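Local coordinates for mandelate racemase/muconate lactonizing enzyme-like protein (Roseovarius sp. TM1035, PDB 3RCY) that is probably an isomerase-type enzyme of the enolase superfamily, related to mandelate racemase and muconate lactonizing enzyme, and binds a magnesium ion in its barrel domain, at residues A[205-219]-A[226-239]. Sequence-based numbering, arbitrary orientation.
Sequences DLLFGTHGQFTTAGA and IEPYSPLWYEEPVP. With MG (magnesium ion), chain I.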
loop_
_atom_site.group_PDB
_atom_site.type_symbol
_atom_site.label_atom_id
_atom_site.label_comp_id
_atom_site.label_asym_id
_atom_site.label_seq_id
_atom_site.Cartn_x
_atom_site.Cartn_y
_atom_site.Cartn_z
ATOM N N ASP A 205 19.620 -24.891 -18.960
ATOM C CA ASP A 205 19.358 -23.529 -18.504
ATOM C C ASP A 205 20.638 -22.793 -18.135
ATOM O O ASP A 205 21.624 -23.412 -17.737
ATOM C CB ASP A 205 18.396 -23.541 -17.318
ATOM C CG ASP A 205 16.978 -23.843 -17.742
ATOM O OD1 ASP A 205 16.354 -22.979 -18.411
ATOM O OD2 ASP A 205 16.499 -24.952 -17.418
ATOM N N LEU A 206 20.607 -21.474 -18.298
ATOM C CA LEU A 206 21.687 -20.596 -17.870
ATOM C C LEU A 206 21.343 -20.037 -16.496
ATOM O O LEU A 206 20.267 -19.459 -16.300
ATOM C CB LEU A 206 21.860 -19.447 -18.868
ATOM C CG LEU A 206 22.753 -19.588 -20.105
ATOM C CD1 LEU A 206 22.504 -20.872 -20.877
ATOM C CD2 LEU A 206 22.573 -18.355 -21.007
ATOM N N LEU A 207 22.252 -20.226 -15.544
ATOM C CA LEU A 207 22.081 -19.678 -14.203
ATOM C C LEU A 207 23.098 -18.559 -14.038
ATOM O O LEU A 207 24.306 -18.805 -14.072
ATOM C CB LEU A 207 22.282 -20.765 -13.140
ATOM C CG LEU A 207 21.531 -22.087 -13.377
ATOM C CD1 LEU A 207 22.015 -23.148 -12.426
ATOM C CD2 LEU A 207 20.016 -21.918 -13.243
ATOM N N PHE A 208 22.607 -17.329 -13.897
ATOM C CA PHE A 208 23.489 -16.179 -13.800
ATOM C C PHE A 208 23.866 -15.967 -12.341
ATOM O O PHE A 208 23.087 -15.411 -11.546
ATOM C CB PHE A 208 22.853 -14.930 -14.417
ATOM C CG PHE A 208 23.854 -13.898 -14.808
ATOM C CD1 PHE A 208 24.523 -13.987 -16.024
ATOM C CD2 PHE A 208 24.160 -12.852 -13.947
ATOM C CE1 PHE A 208 25.477 -13.039 -16.389
ATOM C CE2 PHE A 208 25.114 -11.895 -14.300
ATOM C CZ PHE A 208 25.773 -11.993 -15.525
ATOM N N GLY A 209 25.059 -16.445 -11.997
ATOM C CA GLY A 209 25.440 -16.663 -10.605
ATOM C C GLY A 209 26.162 -15.509 -9.947
ATOM O O GLY A 209 27.226 -15.699 -9.371
ATOM N N THR A 210 25.569 -14.316 -10.022
ATOM C CA THR A 210 26.149 -13.106 -9.411
ATOM C C THR A 210 26.372 -13.255 -7.892
ATOM O O THR A 210 25.772 -14.121 -7.248
ATOM C CB THR A 210 25.309 -11.838 -9.746
ATOM O OG1 THR A 210 24.023 -12.234 -10.250
ATOM C CG2 THR A 210 25.988 -11.033 -10.822
ATOM N N HIS A 211 27.249 -12.419 -7.344
ATOM C CA HIS A 211 27.708 -12.525 -5.960
ATOM C C HIS A 211 27.401 -11.275 -5.121
ATOM O O HIS A 211 28.192 -10.885 -4.263
ATOM C CB HIS A 211 29.220 -12.808 -5.951
ATOM C CG HIS A 211 29.577 -14.202 -6.371
ATOM N ND1 HIS A 211 29.650 -14.587 -7.694
ATOM C CD2 HIS A 211 29.883 -15.302 -5.645
ATOM C CE1 HIS A 211 29.986 -15.864 -7.763
ATOM N NE2 HIS A 211 30.135 -16.321 -6.533
ATOM N N GLY A 212 26.256 -10.642 -5.367
ATOM C CA GLY A 212 25.865 -9.461 -4.596
ATOM C C GLY A 212 26.750 -8.240 -4.787
ATOM O O GLY A 212 26.886 -7.427 -3.860
ATOM N N GLN A 213 27.325 -8.097 -5.983
ATOM C CA GLN A 213 28.287 -7.026 -6.289
ATOM C C GLN A 213 27.666 -5.634 -6.368
ATOM O O GLN A 213 28.364 -4.630 -6.210
ATOM C CB GLN A 213 28.959 -7.252 -7.651
ATOM C CG GLN A 213 29.849 -8.462 -7.777
ATOM C CD GLN A 213 29.154 -9.622 -8.463
ATOM O OE1 GLN A 213 28.015 -9.971 -8.128
ATOM N NE2 GLN A 213 29.843 -10.235 -9.423
ATOM N N PHE A 214 26.368 -5.571 -6.648
ATOM C CA PHE A 214 25.803 -4.366 -7.250
ATOM C C PHE A 214 24.847 -3.541 -6.409
ATOM O O PHE A 214 24.170 -4.043 -5.514
ATOM C CB PHE A 214 25.146 -4.729 -8.587
ATOM C CG PHE A 214 26.087 -5.401 -9.530
ATOM C CD1 PHE A 214 27.224 -4.728 -9.986
ATOM C CD2 PHE A 214 25.876 -6.718 -9.927
ATOM C CE1 PHE A 214 28.130 -5.353 -10.836
ATOM C CE2 PHE A 214 26.777 -7.347 -10.782
ATOM C CZ PHE A 214 27.899 -6.660 -11.240
ATOM N N THR A 215 24.808 -2.253 -6.729
ATOM C CA THR A 215 23.746 -1.381 -6.262
ATOM C C THR A 215 22.478 -1.854 -6.964
ATOM O O THR A 215 22.550 -2.570 -7.954
ATOM C CB THR A 215 24.019 0.083 -6.635
ATOM O OG1 THR A 215 24.196 0.186 -8.049
ATOM C CG2 THR A 215 25.277 0.584 -5.933
ATOM N N THR A 216 21.327 -1.448 -6.447
ATOM C CA THR A 216 20.045 -1.750 -7.074
ATOM C C THR A 216 20.051 -1.273 -8.525
ATOM O O THR A 216 19.690 -2.018 -9.444
ATOM C CB THR A 216 18.912 -1.063 -6.298
ATOM O OG1 THR A 216 19.073 -1.340 -4.901
ATOM C CG2 THR A 216 17.541 -1.563 -6.761
ATOM N N ALA A 217 20.486 -0.030 -8.714
ATOM C CA ALA A 217 20.608 0.584 -10.034
ATOM C C ALA A 217 21.482 -0.256 -10.969
ATOM O O ALA A 217 21.107 -0.526 -12.118
ATOM C CB ALA A 217 21.188 1.982 -9.893
ATOM N N GLY A 218 22.643 -0.663 -10.462
ATOM C CA GLY A 218 23.595 -1.476 -11.212
ATOM C C GLY A 218 23.059 -2.841 -11.577
ATOM O O GLY A 218 23.243 -3.298 -12.710
ATOM N N ALA A 219 22.383 -3.482 -10.624
ATOM C CA ALA A 219 21.792 -4.807 -10.829
ATOM C C ALA A 219 20.706 -4.787 -11.894
ATOM O O ALA A 219 20.557 -5.746 -12.656
ATOM C CB ALA A 219 21.228 -5.353 -9.524
ATOM N N ILE A 226 20.978 -8.896 -20.010
ATOM C CA ILE A 226 21.083 -10.346 -20.187
ATOM C C ILE A 226 19.715 -11.029 -20.360
ATOM O O ILE A 226 19.650 -12.222 -20.650
ATOM C CB ILE A 226 21.911 -11.016 -19.042
ATOM C CG1 ILE A 226 21.243 -10.806 -17.676
ATOM C CG2 ILE A 226 23.356 -10.483 -19.037
ATOM C CD1 ILE A 226 21.723 -11.765 -16.572
ATOM N N GLU A 227 18.634 -10.266 -20.193
ATOM C CA GLU A 227 17.263 -10.762 -20.450
ATOM C C GLU A 227 17.059 -11.555 -21.758
ATOM O O GLU A 227 16.383 -12.581 -21.732
ATOM C CB GLU A 227 16.234 -9.626 -20.368
ATOM C CG GLU A 227 15.837 -9.293 -18.940
ATOM C CD GLU A 227 15.040 -8.009 -18.815
ATOM O OE1 GLU A 227 14.531 -7.480 -19.830
ATOM O OE2 GLU A 227 14.901 -7.543 -17.669
ATOM N N PRO A 228 17.632 -11.089 -22.894
ATOM C CA PRO A 228 17.375 -11.798 -24.163
ATOM C C PRO A 228 17.844 -13.261 -24.217
ATOM O O PRO A 228 17.435 -13.991 -25.120
ATOM C CB PRO A 228 18.145 -10.962 -25.199
ATOM C CG PRO A 228 18.257 -9.607 -24.575
ATOM C CD PRO A 228 18.450 -9.881 -23.114
ATOM N N TYR A 229 18.673 -13.686 -23.264
ATOM C CA TYR A 229 19.231 -15.042 -23.295
ATOM C C TYR A 229 18.446 -16.004 -22.420
ATOM O O TYR A 229 18.827 -17.172 -22.258
ATOM C CB TYR A 229 20.740 -15.009 -22.991
ATOM C CG TYR A 229 21.386 -14.063 -23.957
ATOM C CD1 TYR A 229 21.671 -14.465 -25.268
ATOM C CD2 TYR A 229 21.603 -12.731 -23.608
ATOM C CE1 TYR A 229 22.210 -13.566 -26.188
ATOM C CE2 TYR A 229 22.143 -11.836 -24.513
ATOM C CZ TYR A 229 22.442 -12.261 -25.797
ATOM O OH TYR A 229 22.968 -11.359 -26.687
ATOM N N SER A 230 17.336 -15.492 -21.882
ATOM C CA SER A 230 16.423 -16.248 -21.036
ATOM C C SER A 230 17.128 -17.012 -19.890
ATOM O O SER A 230 16.912 -18.217 -19.714
ATOM C CB SER A 230 15.555 -17.191 -21.895
ATOM O OG SER A 230 14.567 -17.813 -21.085
ATOM N N PRO A 231 17.975 -16.318 -19.108
ATOM C CA PRO A 231 18.562 -17.017 -17.955
ATOM C C PRO A 231 17.478 -17.480 -16.976
ATOM O O PRO A 231 16.485 -16.777 -16.769
ATOM C CB PRO A 231 19.448 -15.951 -17.309
ATOM C CG PRO A 231 18.899 -14.646 -17.779
ATOM C CD PRO A 231 18.353 -14.890 -19.145
ATOM N N LEU A 232 17.658 -18.662 -16.400
ATOM C CA LEU A 232 16.668 -19.227 -15.483
ATOM C C LEU A 232 16.588 -18.435 -14.174
ATOM O O LEU A 232 15.508 -18.270 -13.613
ATOM C CB LEU A 232 16.942 -20.716 -15.227
ATOM C CG LEU A 232 15.936 -21.502 -14.366
ATOM C CD1 LEU A 232 15.945 -22.956 -14.734
ATOM C CD2 LEU A 232 16.235 -21.350 -12.863
ATOM N N TRP A 233 17.734 -17.968 -13.680
ATOM C CA TRP A 233 17.741 -17.086 -12.516
ATOM C C TRP A 233 18.882 -16.075 -12.536
ATOM O O TRP A 233 19.852 -16.230 -13.274
ATOM C CB TRP A 233 17.687 -17.853 -11.171
ATOM C CG TRP A 233 18.972 -18.516 -10.673
ATOM C CD1 TRP A 233 20.220 -17.949 -10.554
ATOM C CD2 TRP A 233 19.095 -19.854 -10.163
ATOM N NE1 TRP A 233 21.112 -18.866 -10.029
ATOM C CE2 TRP A 233 20.445 -20.039 -9.779
ATOM C CE3 TRP A 233 18.196 -20.917 -10.003
ATOM C CZ2 TRP A 233 20.915 -21.248 -9.251
ATOM C CZ3 TRP A 233 18.668 -22.124 -9.476
ATOM C CH2 TRP A 233 20.015 -22.273 -9.106
ATOM N N TYR A 234 18.714 -15.053 -11.704
ATOM C CA TYR A 234 19.654 -13.976 -11.487
ATOM C C TYR A 234 19.928 -14.056 -9.992
ATOM O O TYR A 234 19.061 -13.728 -9.171
ATOM C CB TYR A 234 18.975 -12.651 -11.865
ATOM C CG TYR A 234 19.814 -11.389 -11.884
ATOM C CD1 TYR A 234 21.219 -11.426 -11.841
ATOM C CD2 TYR A 234 19.191 -10.142 -11.990
ATOM C CE1 TYR A 234 21.962 -10.258 -11.884
ATOM C CE2 TYR A 234 19.921 -8.969 -12.026
ATOM C CZ TYR A 234 21.306 -9.030 -11.982
ATOM O OH TYR A 234 22.022 -7.860 -12.036
ATOM N N GLU A 235 21.123 -14.525 -9.642
ATOM C CA GLU A 235 21.456 -14.839 -8.255
ATOM C C GLU A 235 22.035 -13.640 -7.510
ATOM O O GLU A 235 22.820 -12.882 -8.070
ATOM C CB GLU A 235 22.451 -16.001 -8.223
ATOM C CG GLU A 235 22.769 -16.536 -6.835
ATOM C CD GLU A 235 23.367 -17.940 -6.885
ATOM O OE1 GLU A 235 23.142 -18.654 -7.887
ATOM O OE2 GLU A 235 24.044 -18.329 -5.912
ATOM N N GLU A 236 21.643 -13.461 -6.254
ATOM C CA GLU A 236 22.220 -12.395 -5.410
ATOM C C GLU A 236 22.573 -11.123 -6.207
ATOM O O GLU A 236 23.738 -10.746 -6.296
ATOM C CB GLU A 236 23.473 -12.910 -4.693
ATOM C CG GLU A 236 23.206 -13.972 -3.625
ATOM C CD GLU A 236 24.283 -13.963 -2.551
ATOM O OE1 GLU A 236 25.468 -14.188 -2.897
ATOM O OE2 GLU A 236 23.946 -13.710 -1.366
ATOM N N PRO A 237 21.572 -10.461 -6.806
ATOM C CA PRO A 237 21.937 -9.293 -7.633
ATOM C C PRO A 237 22.506 -8.116 -6.820
ATOM O O PRO A 237 23.222 -7.266 -7.370
ATOM C CB PRO A 237 20.607 -8.899 -8.287
ATOM C CG PRO A 237 19.543 -9.504 -7.398
ATOM C CD PRO A 237 20.134 -10.774 -6.881
ATOM N N VAL A 238 22.175 -8.082 -5.532
ATOM C CA VAL A 238 22.585 -7.018 -4.617
ATOM C C VAL A 238 23.103 -7.671 -3.331
ATOM O O VAL A 238 22.881 -8.859 -3.131
ATOM C CB VAL A 238 21.409 -6.039 -4.297
ATOM C CG1 VAL A 238 20.975 -5.286 -5.547
ATOM C CG2 VAL A 238 20.222 -6.769 -3.652
ATOM N N PRO A 239 23.812 -6.914 -2.467
ATOM C CA PRO A 239 24.270 -7.505 -1.198
ATOM C C PRO A 239 23.105 -8.029 -0.343
ATOM O O PRO A 239 21.977 -7.566 -0.505
ATOM C CB PRO A 239 24.971 -6.338 -0.501
ATOM C CG PRO A 239 25.435 -5.453 -1.646
ATOM C CD PRO A 239 24.326 -5.539 -2.650
HETATM MG MG MG I . 26.111 -17.999 -5.205
HETATM O O HOH W 1 17.895 -20.660 -19.094
HETATM O O HOH W 2 26.764 -17.627 -7.306
HETATM O O HOH W 3 26.167 -15.681 -5.070
HETATM O O HOH W 4 26.829 -20.221 -5.403
HETATM O O HOH W 5 28.155 -17.491 -4.280
#
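F208 and Y234 both carry CG trans to the backbone N (chi1 -158° and -173°), which lays the two side chains alongside each other, pointing the same way, on one face of a parallel strand pair. The two strands, 205-208 and 233-235, and helix 216-226 between them form a beta-alpha-beta unit of the enolase-type barrel. F208 N donates to W233 O, and E235 N returns a bond to F208 O at 2.9 Å. I226 CD1 sits over one face of the F208 ring, 3.6 Å from its centroid. Y234 spans toward the start of the helix, where its OH donates to A219 O at 2.6 Å, in the carbonyl plane and on a lone pair. This bond fixes the far end of the ring.

L207 and W233 occupy the other face of the sheet. L207 CD2 stands almost straight above the six-membered ring of W233, a CH-pi contact 8° off the normal. Beyond the strands, T210 OG1 donates to E235 O at 2.6 Å and ties the loop to the strand end.

That end carries the metal site. E235 OE1 is held by K166 and Q282, and E261 also binds the magnesium. Water 3 donates to both T210 O and E236 OE1 while bound to the ion. E235 OE2 meets the magnesium ion at 2.2 Å.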